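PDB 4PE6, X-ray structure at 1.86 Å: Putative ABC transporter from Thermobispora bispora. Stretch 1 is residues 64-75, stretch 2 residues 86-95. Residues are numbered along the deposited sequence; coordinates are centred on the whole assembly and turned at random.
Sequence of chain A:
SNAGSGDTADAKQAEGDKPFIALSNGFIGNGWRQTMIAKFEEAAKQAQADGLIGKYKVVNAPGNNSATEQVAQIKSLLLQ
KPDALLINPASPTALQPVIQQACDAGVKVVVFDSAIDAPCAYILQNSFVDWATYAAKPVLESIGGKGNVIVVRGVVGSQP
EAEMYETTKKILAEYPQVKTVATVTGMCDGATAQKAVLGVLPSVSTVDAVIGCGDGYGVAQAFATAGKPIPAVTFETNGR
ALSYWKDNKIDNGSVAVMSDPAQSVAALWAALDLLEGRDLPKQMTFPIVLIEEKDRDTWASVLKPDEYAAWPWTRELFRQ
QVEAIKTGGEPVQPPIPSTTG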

# COMPACT_ATOMS: atom_id res chain seq x y z
N ASN A 64 -3.63 -8.15 13.82
CA ASN A 64 -4.03 -6.87 13.25
C ASN A 64 -2.96 -5.81 13.36
O ASN A 64 -3.10 -4.82 14.10
N ASN A 65 -1.87 -6.03 12.61
CA ASN A 65 -0.75 -5.10 12.49
C ASN A 65 -0.03 -4.96 13.84
O ASN A 65 0.03 -3.86 14.40
N SER A 66 0.50 -6.09 14.35
CA SER A 66 1.10 -6.15 15.70
C SER A 66 2.64 -6.10 15.72
O SER A 66 3.34 -7.03 15.31
N ALA A 67 3.14 -5.00 16.26
CA ALA A 67 4.56 -4.73 16.29
C ALA A 67 5.35 -5.70 17.17
O ALA A 67 6.48 -6.06 16.84
N THR A 68 4.78 -6.12 18.29
CA THR A 68 5.54 -6.91 19.25
C THR A 68 6.02 -8.23 18.64
O THR A 68 7.17 -8.62 18.83
N GLU A 69 5.16 -8.91 17.89
CA GLU A 69 5.59 -10.17 17.29
C GLU A 69 6.55 -9.92 16.11
O GLU A 69 7.48 -10.68 15.92
N GLN A 70 6.34 -8.86 15.35
CA GLN A 70 7.27 -8.52 14.27
C GLN A 70 8.69 -8.30 14.80
O GLN A 70 9.67 -8.75 14.22
N VAL A 71 8.79 -7.62 15.94
CA VAL A 71 10.09 -7.38 16.54
C VAL A 71 10.76 -8.71 16.88
O VAL A 71 11.93 -8.92 16.56
N ALA A 72 10.01 -9.62 17.50
CA ALA A 72 10.52 -10.97 17.77
C ALA A 72 10.94 -11.67 16.48
O ALA A 72 11.99 -12.28 16.42
N GLN A 73 10.11 -11.58 15.45
CA GLN A 73 10.45 -12.22 14.18
C GLN A 73 11.74 -11.67 13.56
O GLN A 73 12.53 -12.42 12.98
N ILE A 74 11.94 -10.37 13.66
CA ILE A 74 13.15 -9.78 13.12
C ILE A 74 14.39 -10.32 13.86
O ILE A 74 15.38 -10.68 13.23
N LYS A 75 14.32 -10.46 15.19
CA LYS A 75 15.42 -11.06 15.93
C LYS A 75 15.70 -12.50 15.48
O LYS A 75 16.86 -12.88 15.33
N LEU A 86 14.60 -6.14 4.52
CA LEU A 86 13.56 -5.24 4.03
C LEU A 86 12.39 -5.27 4.98
O LEU A 86 11.91 -6.36 5.37
N ILE A 87 11.92 -4.10 5.39
CA ILE A 87 10.92 -4.06 6.46
C ILE A 87 9.70 -3.24 6.10
O ILE A 87 9.82 -2.05 5.76
N ASN A 88 8.52 -3.87 6.15
CA ASN A 88 7.26 -3.13 6.15
C ASN A 88 6.79 -3.08 7.61
O ASN A 88 6.27 -4.07 8.18
N PRO A 89 7.00 -1.92 8.24
CA PRO A 89 6.84 -1.87 9.69
C PRO A 89 5.42 -1.80 10.18
O PRO A 89 4.60 -1.06 9.63
N ALA A 90 5.13 -2.58 11.21
CA ALA A 90 3.81 -2.58 11.82
C ALA A 90 3.54 -1.26 12.57
O ALA A 90 2.39 -0.82 12.62
N SER A 91 4.60 -0.65 13.10
CA SER A 91 4.50 0.54 13.99
C SER A 91 5.45 1.64 13.55
O SER A 91 6.52 1.36 13.03
N PRO A 92 5.07 2.91 13.77
CA PRO A 92 6.02 3.96 13.46
C PRO A 92 7.24 4.03 14.41
O PRO A 92 8.22 4.67 14.06
N THR A 93 7.14 3.40 15.58
CA THR A 93 8.14 3.56 16.66
C THR A 93 8.70 2.25 17.24
O THR A 93 9.86 2.17 17.64
N ALA A 94 7.89 1.20 17.31
CA ALA A 94 8.27 0.00 18.06
C ALA A 94 9.46 -0.79 17.50
O ALA A 94 10.09 -1.57 18.23
N LEU A 95 9.79 -0.60 16.21
CA LEU A 95 10.87 -1.36 15.57
C LEU A 95 12.25 -0.67 15.61
O LEU A 95 13.25 -1.25 15.20

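The most unusual feature of this contact is a single glutamine amide that reads the backbone on both sides of a proline. Gln 70, buried on the helix face, points toward the second stretch with chi1 and chi2 both t, so the chain runs nearly straight out and chi3 of 26° sets the plane of its amide. OE1 then accepts from the backbone, Ala 90 N to Gln 70 OE1 at 2.8 Å, while Gln 70 NE2 donates to Asn 88 O at 3.0 Å. Pro 89, between those partners, has no N-H to offer and turns its own CA-to-CB bond away. The strand ends at Asn 88, and the two-pronged amide satisfies backbone groups just where the chain leaves it.

Around this polar centre the rule is small against small. Ala 67, in the first turn of the helix, and Ala 90 both point toward the opposing stretch, and their CA atoms come within 5.0 Å. The close backbone approach coincides with small side chains: Ala 67 CB lies 4.1 Å from Ala 90 CB, 3.6 Å from Ala 94 CB and 3.7 Å from Ser 91 CB. Ser 91, chi1 t, spends its hydroxyl within its own loop, where Ser 91 OG accepts from Ala 94 N at 2.8 Å and from Thr 93 N at 2.9 Å. These bonds lie within the loop that places Ala 94 CB against Ala 67 CB.

Farther along the helix the gap widens and larger side chains fill it. Leu 95 starts sideways, but its m, p rotamer brings its end nearer: CD1 sits 4.1 Å from Val 71 CG2, and CD2 sits 3.7 Å from Ile 74 CD1. Val 71 (t) is itself sideways, its CG2 also 3.7 Å from Ala 94 O. Ile 74 and Ile 87, both m, t, each point toward the other stretch and meet at their tips, Ile 74 CD1 to Ile 87 CD1 at 4.1 Å, across a CA separation of 9.1 Å. The helix and strand run nearly antiparallel, at 172°.

Before the helix, Asn 65 contributes a second buried amide from this stretch. Its CA-to-CB bond is sideways, yet with chi1 t its end reaches in, placing Asn 65 ND2 2.8 Å from Ala 90 O. Water 1 lies between the stretches, 2.8 Å from Asn 65 OD1 and 3.0 Å from Pro 89 O. The design lesson is economical: a buried glutamine amide pairs with backbone groups at the strand's end, alanines sit where the backbones are close, and branched aliphatics close the wider end.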

# COMPACT_ATOMS: atom_id res chain seq x y z
CB ASN A 64 -5.40 -6.43 13.79
CG ASN A 64 -6.54 -6.78 12.83
OD1 ASN A 64 -6.33 -7.46 11.82
ND2 ASN A 64 -7.75 -6.31 13.14
CB ASN A 65 -1.25 -3.74 11.95
CG ASN A 65 -0.13 -2.85 11.42
OD1 ASN A 65 0.75 -3.28 10.70
ND2 ASN A 65 -0.21 -1.56 11.75
CB SER A 66 0.62 -7.37 16.50
OG SER A 66 1.52 -7.66 17.57
CB ALA A 67 4.79 -3.31 16.75
CB THR A 68 4.74 -7.15 20.55
OG1 THR A 68 4.36 -5.89 21.09
CG2 THR A 68 5.57 -7.93 21.58
CB GLU A 69 4.42 -11.07 16.88
CG GLU A 69 4.83 -12.48 16.38
CD GLU A 69 5.80 -13.24 17.29
OE1 GLU A 69 5.61 -13.27 18.54
OE2 GLU A 69 6.75 -13.85 16.75
CB GLN A 70 6.82 -7.27 13.51
CG GLN A 70 7.71 -6.94 12.32
CD GLN A 70 7.20 -5.83 11.43
OE1 GLN A 70 6.46 -4.96 11.86
NE2 GLN A 70 7.64 -5.85 10.15
CB VAL A 71 9.98 -6.48 17.79
CG1 VAL A 71 11.31 -6.44 18.53
CG2 VAL A 71 9.54 -5.08 17.39
CB ALA A 72 9.48 -11.82 18.50
CB GLN A 73 9.29 -12.10 13.22
CG GLN A 73 8.09 -12.95 13.60
CD GLN A 73 6.89 -12.69 12.70
OE1 GLN A 73 6.74 -11.59 12.14
NE2 GLN A 73 6.05 -13.70 12.54
CB ILE A 74 13.07 -8.24 13.12
CG1 ILE A 74 12.00 -7.80 12.11
CG2 ILE A 74 14.43 -7.63 12.80
CD1 ILE A 74 11.74 -6.31 12.04
CB LYS A 75 15.18 -10.98 17.43
CG LYS A 75 15.11 -9.55 17.92
CD LYS A 75 14.56 -9.46 19.33
CE LYS A 75 14.58 -8.01 19.81
NZ LYS A 75 13.96 -7.91 21.14
CB LEU A 86 13.08 -5.67 2.63
CG LEU A 86 14.17 -6.07 1.63
CD1 LEU A 86 13.57 -6.40 0.27
CD2 LEU A 86 15.22 -5.00 1.50
CB ILE A 87 11.47 -3.50 7.79
CG1 ILE A 87 12.69 -4.27 8.23
CG2 ILE A 87 10.36 -3.50 8.85
CD1 ILE A 87 13.38 -3.64 9.43
CB ASN A 88 6.23 -3.73 5.22
CG ASN A 88 5.02 -2.83 5.01
OD1 ASN A 88 4.59 -2.14 5.92
ND2 ASN A 88 4.47 -2.83 3.79
CB PRO A 89 7.64 -0.61 10.08
CG PRO A 89 7.57 0.24 8.90
CD PRO A 89 7.49 -0.65 7.69
CB ALA A 90 3.67 -3.76 12.79
CB SER A 91 4.84 0.16 15.44
OG SER A 91 5.27 1.28 16.23
CB PRO A 92 5.20 5.27 13.58
CG PRO A 92 3.90 4.90 14.17
CD PRO A 92 3.75 3.40 14.20
CB THR A 93 7.54 4.40 17.81
OG1 THR A 93 6.33 3.79 18.27
CG2 THR A 93 7.19 5.79 17.34
CB ALA A 94 7.05 -0.91 18.22
CB LEU A 95 10.53 -1.66 14.11
CG LEU A 95 9.66 -2.90 13.88
CD1 LEU A 95 8.23 -2.64 14.32
CD2 LEU A 95 9.72 -3.25 12.40
O HOH W 1 2.36 -2.69 8.48